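PDB 3IHV: SusD homolog from Bacteroides thetaiotaomicron VPI-5482, which probably binds glycans at the outer membrane surface and takes part in their uptake. Local coordinates for residues 181-184 with 185-188; 502-505 with 506-510. All blocks are in the same frame, centred on the assembly; numbering follows the deposited sequence.

Contact 1 (181-184 with 185-188); sequences TDDQ and YRES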
ATOM      1  N   THR A 181       1.900 -19.752  10.177  1.00  7.76           N
ATOM      2  CA  THR A 181       1.458 -20.550  11.328  1.00  9.88           C
ATOM      3  C   THR A 181       2.003 -21.993  11.356  1.00 10.55           C
ATOM      4  O   THR A 181       1.806 -22.714  12.332  1.00 10.88           O
ATOM      5  CB  THR A 181      -0.089 -20.572  11.350  1.00 10.50           C
ATOM      6  OG1 THR A 181      -0.568 -21.084  10.098  1.00  9.10           O
ATOM      7  CG2 THR A 181      -0.624 -19.119  11.531  1.00 10.15           C
ATOM      8  N   ASP A 182       2.686 -22.412  10.299  1.00 10.11           N
ATOM      9  CA  ASP A 182       3.248 -23.752  10.204  1.00 11.61           C
ATOM     10  C   ASP A 182       4.739 -23.766  10.568  1.00 11.71           C
ATOM     11  O   ASP A 182       5.323 -24.826  10.822  1.00 14.12           O
ATOM     12  CB  ASP A 182       3.246 -24.245   8.751  1.00 12.10           C
ATOM     13  CG  ASP A 182       1.897 -24.724   8.232  1.00 16.34           C
ATOM     14  OD1 ASP A 182       1.015 -25.066   9.017  1.00 19.26           O
ATOM     15  OD2 ASP A 182       1.741 -24.822   6.964  1.00 16.37           O
ATOM     16  N   ASP A 183       5.330 -22.597  10.632  1.00 10.80           N
ATOM     17  CA  ASP A 183       6.762 -22.407  10.786  1.00  9.95           C
ATOM     18  C   ASP A 183       7.352 -22.803  12.136  1.00 11.01           C
ATOM     19  O   ASP A 183       7.137 -22.127  13.130  1.00 10.99           O
ATOM     20  CB  ASP A 183       7.021 -20.929  10.495  1.00  9.39           C
ATOM     21  CG  ASP A 183       8.482 -20.545  10.456  1.00  9.64           C
ATOM     22  OD1 ASP A 183       9.366 -21.398  10.600  1.00  7.06           O
ATOM     23  OD2 ASP A 183       8.716 -19.321  10.221  1.00  8.95           O
ATOM     24  N   GLN A 184       8.062 -23.918  12.166  1.00 10.74           N
ATOM     25  CA  GLN A 184       8.777 -24.294  13.369  1.00 12.32           C
ATOM     26  C   GLN A 184      10.294 -24.203  13.147  1.00 11.17           C
ATOM     27  O   GLN A 184      11.053 -24.814  13.880  1.00 11.66           O
ATOM     28  CB  GLN A 184       8.298 -25.653  13.914  1.00 13.46           C
ATOM     29  CG  GLN A 184       6.806 -25.552  14.420  1.00 15.87           C
ATOM     30  CD  GLN A 184       6.334 -26.767  15.229  1.00 18.84           C
ATOM     31  OE1 GLN A 184       7.136 -27.550  15.736  1.00 21.45           O
ATOM     32  NE2 GLN A 184       5.012 -26.910  15.355  1.00 18.29           N
ATOM     33  N   TYR A 185      10.727 -23.421  12.146  1.00 10.12           N
ATOM     34  CA  TYR A 185      12.168 -23.180  11.885  1.00  9.49           C
ATOM     35  C   TYR A 185      12.654 -21.833  12.450  1.00  8.29           C
ATOM     36  O   TYR A 185      13.670 -21.757  13.155  1.00  8.45           O
ATOM     37  CB  TYR A 185      12.449 -23.212  10.391  1.00 10.03           C
ATOM     38  CG  TYR A 185      12.003 -24.498   9.753  1.00 13.37           C
ATOM     39  CD1 TYR A 185      12.668 -25.679   9.994  1.00 17.33           C
ATOM     40  CD2 TYR A 185      10.915 -24.517   8.890  1.00 18.49           C
ATOM     41  CE1 TYR A 185      12.245 -26.874   9.408  1.00 19.64           C
ATOM     42  CE2 TYR A 185      10.490 -25.691   8.304  1.00 21.10           C
ATOM     43  CZ  TYR A 185      11.143 -26.847   8.559  1.00 21.82           C
ATOM     44  OH  TYR A 185      10.692 -27.994   7.944  1.00 29.17           O
ATOM     45  N   ARG A 186      11.929 -20.778  12.145  1.00  8.41           N
ATOM     46  CA  ARG A 186      12.266 -19.434  12.605  1.00  8.88           C
ATOM     47  C   ARG A 186      11.707 -19.161  14.023  1.00 10.37           C
ATOM     48  O   ARG A 186      10.592 -19.521  14.326  1.00 10.87           O
ATOM     49  CB  ARG A 186      11.765 -18.404  11.606  1.00  8.43           C
ATOM     50  CG  ARG A 186      12.499 -18.486  10.232  1.00  6.24           C
ATOM     51  CD  ARG A 186      11.929 -17.511   9.240  1.00  6.95           C
ATOM     52  NE  ARG A 186      10.551 -17.863   8.918  1.00  6.65           N
ATOM     53  CZ  ARG A 186       9.813 -17.242   8.011  1.00  8.08           C
ATOM     54  NH1 ARG A 186      10.308 -16.239   7.338  1.00  7.41           N
ATOM     55  NH2 ARG A 186       8.559 -17.614   7.794  1.00  7.98           N
ATOM     56  N   GLU A 187      12.473 -18.536  14.899  1.00 12.29           N
ATOM     57  CA  GLU A 187      11.922 -18.295  16.244  1.00 14.00           C
ATOM     58  C   GLU A 187      10.723 -17.355  16.190  1.00 13.58           C
ATOM     59  O   GLU A 187       9.804 -17.491  16.977  1.00 14.77           O
ATOM     60  CB  GLU A 187      12.968 -17.794  17.232  1.00 15.37           C
ATOM     61  CG  GLU A 187      13.687 -16.540  16.846  1.00 20.69           C
ATOM     62  CD  GLU A 187      14.526 -15.961  18.004  1.00 27.49           C
ATOM     63  OE1 GLU A 187      14.414 -16.487  19.150  1.00 29.61           O
ATOM     64  OE2 GLU A 187      15.277 -14.980  17.751  1.00 31.88           O
ATOM     65  N   SER A 188      10.737 -16.431  15.240  1.00 12.21           N
ATOM     66  CA  SER A 188       9.656 -15.483  15.049  1.00 12.52           C
ATOM     67  C   SER A 188       9.588 -15.109  13.584  1.00 11.28           C
ATOM     68  O   SER A 188      10.627 -14.878  12.965  1.00 12.35           O
ATOM     69  CB  SER A 188       9.980 -14.221  15.854  1.00 12.57           C
ATOM     70  OG  SER A 188       9.178 -13.129  15.482  1.00 16.91           O
TER
HETATM   71  O   HOH W   1       7.684 -19.289  13.993  1.00 33.51           O
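Asp-183 to Arg-186 form a tight bend in the loop between helices 159-176 and 195-210, with no regular secondary structure. The backbone is extended at Asp-183 (psi 106°) and then curls through Gln-184 and Tyr-185, so that two successive peptide N-H groups face the Asp-183 carboxylate. OD1 of Asp-183 accepts from Tyr-185 N at 2.9 Å, the bond that defines an Asx turn. Arg-186 N reaches the same OD1 at 3.1 Å, with a nearly straight N-H...O angle of 171°. On the other side of the bend a water donates to Asp-183 O and Arg-186 O.

The second carboxylate oxygen belongs to a salt bridge. Asp-183 OD2 lies 2.7 Å from Arg-186 NE and 3.0 Å from Arg-186 NH2, near the guanidinium plane and at its NE side. A bend at chi3 (-65°) turns the arginine tip toward Asp-183 OD2, and both nitrogens approach OD2 from one face of the carboxylate. The Tyr-185 ring lies obliquely to OD1 and, beyond the turn, makes a cation-pi contact with Lys-111.

Four N-H donors thus fix the carboxylate, and Asn-189 ND2 adds another at OD2. Since Arg-186 NH1 also pairs with Glu-119 of helix 107-135, the buried guanidinium is shared between two acids, an arrangement that would probably keep all three groups ionised.

Contact 2 (502-505 with 506-510); sequences YSVA and TYTEE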
ATOM      1  N   TYR A 502     -10.758  20.013  -5.915  1.00  6.78           N
ATOM      2  CA  TYR A 502     -10.327  18.774  -6.596  1.00  6.82           C
ATOM      3  C   TYR A 502      -9.209  19.163  -7.551  1.00  8.15           C
ATOM      4  O   TYR A 502      -9.291  18.969  -8.773  1.00  5.48           O
ATOM      5  CB  TYR A 502     -11.493  18.045  -7.326  1.00  7.37           C
ATOM      6  CG  TYR A 502     -11.174  16.607  -7.611  1.00  5.34           C
ATOM      7  CD1 TYR A 502     -10.875  15.725  -6.583  1.00  5.47           C
ATOM      8  CD2 TYR A 502     -11.184  16.120  -8.899  1.00  4.29           C
ATOM      9  CE1 TYR A 502     -10.573  14.410  -6.854  1.00  6.45           C
ATOM     10  CE2 TYR A 502     -10.873  14.841  -9.177  1.00  5.69           C
ATOM     11  CZ  TYR A 502     -10.574  13.973  -8.183  1.00  4.81           C
ATOM     12  OH  TYR A 502     -10.236  12.651  -8.493  1.00  7.95           O
ATOM     13  N   SER A 503      -8.137  19.679  -6.955  1.00  7.24           N
ATOM     14  CA  SER A 503      -7.032  20.247  -7.730  1.00  8.33           C
ATOM     15  C   SER A 503      -6.361  19.251  -8.656  1.00  7.88           C
ATOM     16  O   SER A 503      -5.925  19.596  -9.748  1.00  7.45           O
ATOM     17  CB  SER A 503      -6.025  20.883  -6.766  1.00  9.50           C
ATOM     18  OG  SER A 503      -4.961  21.464  -7.499  1.00 14.00           O
ATOM     19  N   VAL A 504      -6.321  17.988  -8.256  1.00  7.22           N
ATOM     20  CA  VAL A 504      -5.739  16.933  -9.088  1.00  6.68           C
ATOM     21  C   VAL A 504      -6.323  16.939 -10.504  1.00  6.06           C
ATOM     22  O   VAL A 504      -5.587  16.702 -11.456  1.00  7.12           O
ATOM     23  CB  VAL A 504      -5.826  15.527  -8.412  1.00  6.48           C
ATOM     24  CG1 VAL A 504      -7.302  15.079  -8.202  1.00  6.83           C
ATOM     25  CG2 VAL A 504      -5.049  14.482  -9.211  1.00  7.53           C
ATOM     26  N   ALA A 505      -7.618  17.238 -10.673  1.00  6.35           N
ATOM     27  CA  ALA A 505      -8.195  17.285 -12.047  1.00  5.61           C
ATOM     28  C   ALA A 505      -7.626  18.392 -12.938  1.00  6.67           C
ATOM     29  O   ALA A 505      -7.658  18.283 -14.153  1.00  5.22           O
ATOM     30  CB  ALA A 505      -9.732  17.427 -12.021  1.00  6.85           C
ATOM     31  N   THR A 506      -7.161  19.491 -12.367  1.00  6.06           N
ATOM     32  CA  THR A 506      -6.600  20.570 -13.161  1.00  7.54           C
ATOM     33  C   THR A 506      -5.370  20.127 -13.961  1.00  8.15           C
ATOM     34  O   THR A 506      -5.199  20.524 -15.110  1.00  8.70           O
ATOM     35  CB  THR A 506      -6.211  21.733 -12.213  1.00  7.30           C
ATOM     36  OG1 THR A 506      -7.387  22.150 -11.538  1.00  9.00           O
ATOM     37  CG2 THR A 506      -5.563  22.936 -12.931  1.00  7.97           C
ATOM     38  N   TYR A 507      -4.561  19.250 -13.382  1.00  6.79           N
ATOM     39  CA  TYR A 507      -3.242  18.923 -13.952  1.00  7.55           C
ATOM     40  C   TYR A 507      -3.057  17.516 -14.498  1.00  7.53           C
ATOM     41  O   TYR A 507      -2.132  17.280 -15.281  1.00  8.41           O
ATOM     42  CB  TYR A 507      -2.216  19.127 -12.837  1.00  8.64           C
ATOM     43  CG  TYR A 507      -2.263  20.505 -12.215  1.00  9.85           C
ATOM     44  CD1 TYR A 507      -1.705  21.595 -12.874  1.00 11.54           C
ATOM     45  CD2 TYR A 507      -2.857  20.717 -10.978  1.00 10.51           C
ATOM     46  CE1 TYR A 507      -1.741  22.825 -12.333  1.00 11.06           C
ATOM     47  CE2 TYR A 507      -2.863  21.973 -10.399  1.00 10.41           C
ATOM     48  CZ  TYR A 507      -2.294  23.014 -11.086  1.00 13.46           C
ATOM     49  OH  TYR A 507      -2.301  24.291 -10.593  1.00 15.11           O
ATOM     50  N   THR A 508      -3.898  16.563 -14.065  1.00  7.35           N
ATOM     51  CA  THR A 508      -3.769  15.155 -14.482  1.00  7.94           C
ATOM     52  C   THR A 508      -3.946  15.048 -15.979  1.00  7.87           C
ATOM     53  O   THR A 508      -4.933  15.546 -16.546  1.00 10.44           O
ATOM     54  CB  THR A 508      -4.772  14.245 -13.767  1.00  6.90           C
ATOM     55  OG1 THR A 508      -4.521  14.330 -12.353  1.00  6.92           O
ATOM     56  CG2 THR A 508      -4.632  12.796 -14.207  1.00  7.06           C
ATOM     57  N   GLU A 509      -2.966  14.434 -16.626  1.00  8.03           N
ATOM     58  CA  GLU A 509      -2.916  14.372 -18.085  1.00  8.76           C
ATOM     59  C   GLU A 509      -2.941  12.944 -18.563  1.00  8.80           C
ATOM     60  O   GLU A 509      -2.175  12.098 -18.122  1.00  8.28           O
ATOM     61  CB  GLU A 509      -1.662  15.108 -18.563  1.00  9.58           C
ATOM     62  CG  GLU A 509      -1.479  15.206 -20.083  1.00 13.53           C
ATOM     63  CD  GLU A 509      -0.268  16.063 -20.497  1.00 18.46           C
ATOM     64  OE1 GLU A 509       0.251  16.870 -19.674  1.00 18.47           O
ATOM     65  OE2 GLU A 509       0.143  15.933 -21.675  1.00 20.84           O
ATOM     66  N   GLU A 510      -3.814  12.670 -19.517  1.00  9.94           N
ATOM     67  CA  GLU A 510      -3.955  11.325 -20.019  1.00 10.36           C
ATOM     68  C   GLU A 510      -2.704  10.950 -20.778  1.00  9.76           C
ATOM     69  O   GLU A 510      -2.215  11.718 -21.572  1.00  9.48           O
ATOM     70  CB  GLU A 510      -5.153  11.233 -20.961  1.00 10.98           C
ATOM     71  CG  GLU A 510      -5.496   9.812 -21.312  1.00 14.21           C
ATOM     72  CD  GLU A 510      -6.774   9.715 -22.103  1.00 20.09           C
ATOM     73  OE1 GLU A 510      -7.175  10.693 -22.787  1.00 23.19           O
ATOM     74  OE2 GLU A 510      -7.393   8.644 -22.018  1.00 25.45           O
TER
HETATM   75  O   HOH W   2     -10.390  20.892 -10.380  1.00 29.51           O
HETATM   76  O   HOH W   3      -6.327  23.688  -9.082  1.00 28.43           O
HETATM   77  O   HOH W   4      -7.524  15.761 -15.229  1.00  8.91           O
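Tyr-502 and Thr-506 are linked by a water that donates to Tyr-502 O and makes a weak bond to Thr-506 OG1, in a short, weakly bonded helical turn about 504-507. Tyr-502 O also accepts from Ala-505 N, and CG1 of Val-504 lies against one face of the Tyr-502 ring, displaced toward its rim. Ser-503 O takes Thr-506 N at 2.9 Å, from above the carbonyl plane; both are i to i+3 bonds, as in a 3-10 turn. The Ser-503 hydroxyl lies opposite the backbone N about CA-CB (chi1 -179°), which carries OG to the edge of the Tyr-507 ring, in its plane and 3.6 Å from CE2, while Thr-506 CG2 sits over the centre of one face. A second water joins Ser-503 OG to Thr-506 OG1.

Val-504 O receives Thr-508 N at 3.1 Å, an i to i+4 bond almost in line with C=O (170°), and Thr-508 OG1 at 2.8 Å, from above the carbonyl plane; Tyr-507 N adds a weak bond. The Val-504 and Thr-508 side chains run side by side, CG2 of Val-504 being 3.2 Å from OG1 of Thr-508. A valine here, having no hydroxyl, would probably leave Val-504 O held by backbone N-H donors and Asn-68 ND2 without the oxygen it binds. Ala-505 O shares a water with Thr-508 O.

The turn packs beside helix 479-493, with Tyr-502 on Thr-486 and Leu-490 and Ala-505 on Ala-487, while Val-504 and Tyr-507 reach loop residues Asn-68, Asn-59 and Ser-69.

How the contacts relate
Contacts 1 and 2 are both local, one a bend in a loop and the other a short helical turn, on opposite sides of the chain's centre; their own centres are 48 Å apart and their nearest atoms about 38 Å, so neither touches the other and no helix is shared. Each is partly buried, but 502-510 more so, with four of its seven touching residues buried against one of four in 181-188. The loop of contact 1 relies on charge, a carboxylate shared between peptide N-H groups and an arginine that turns inward to helix 107-135. Contact 2 is made by uncharged residues, closed by peptide N-H to carbonyl bonds and one threonine hydroxyl, and seated against helix 479-493. Water joins the segments in both.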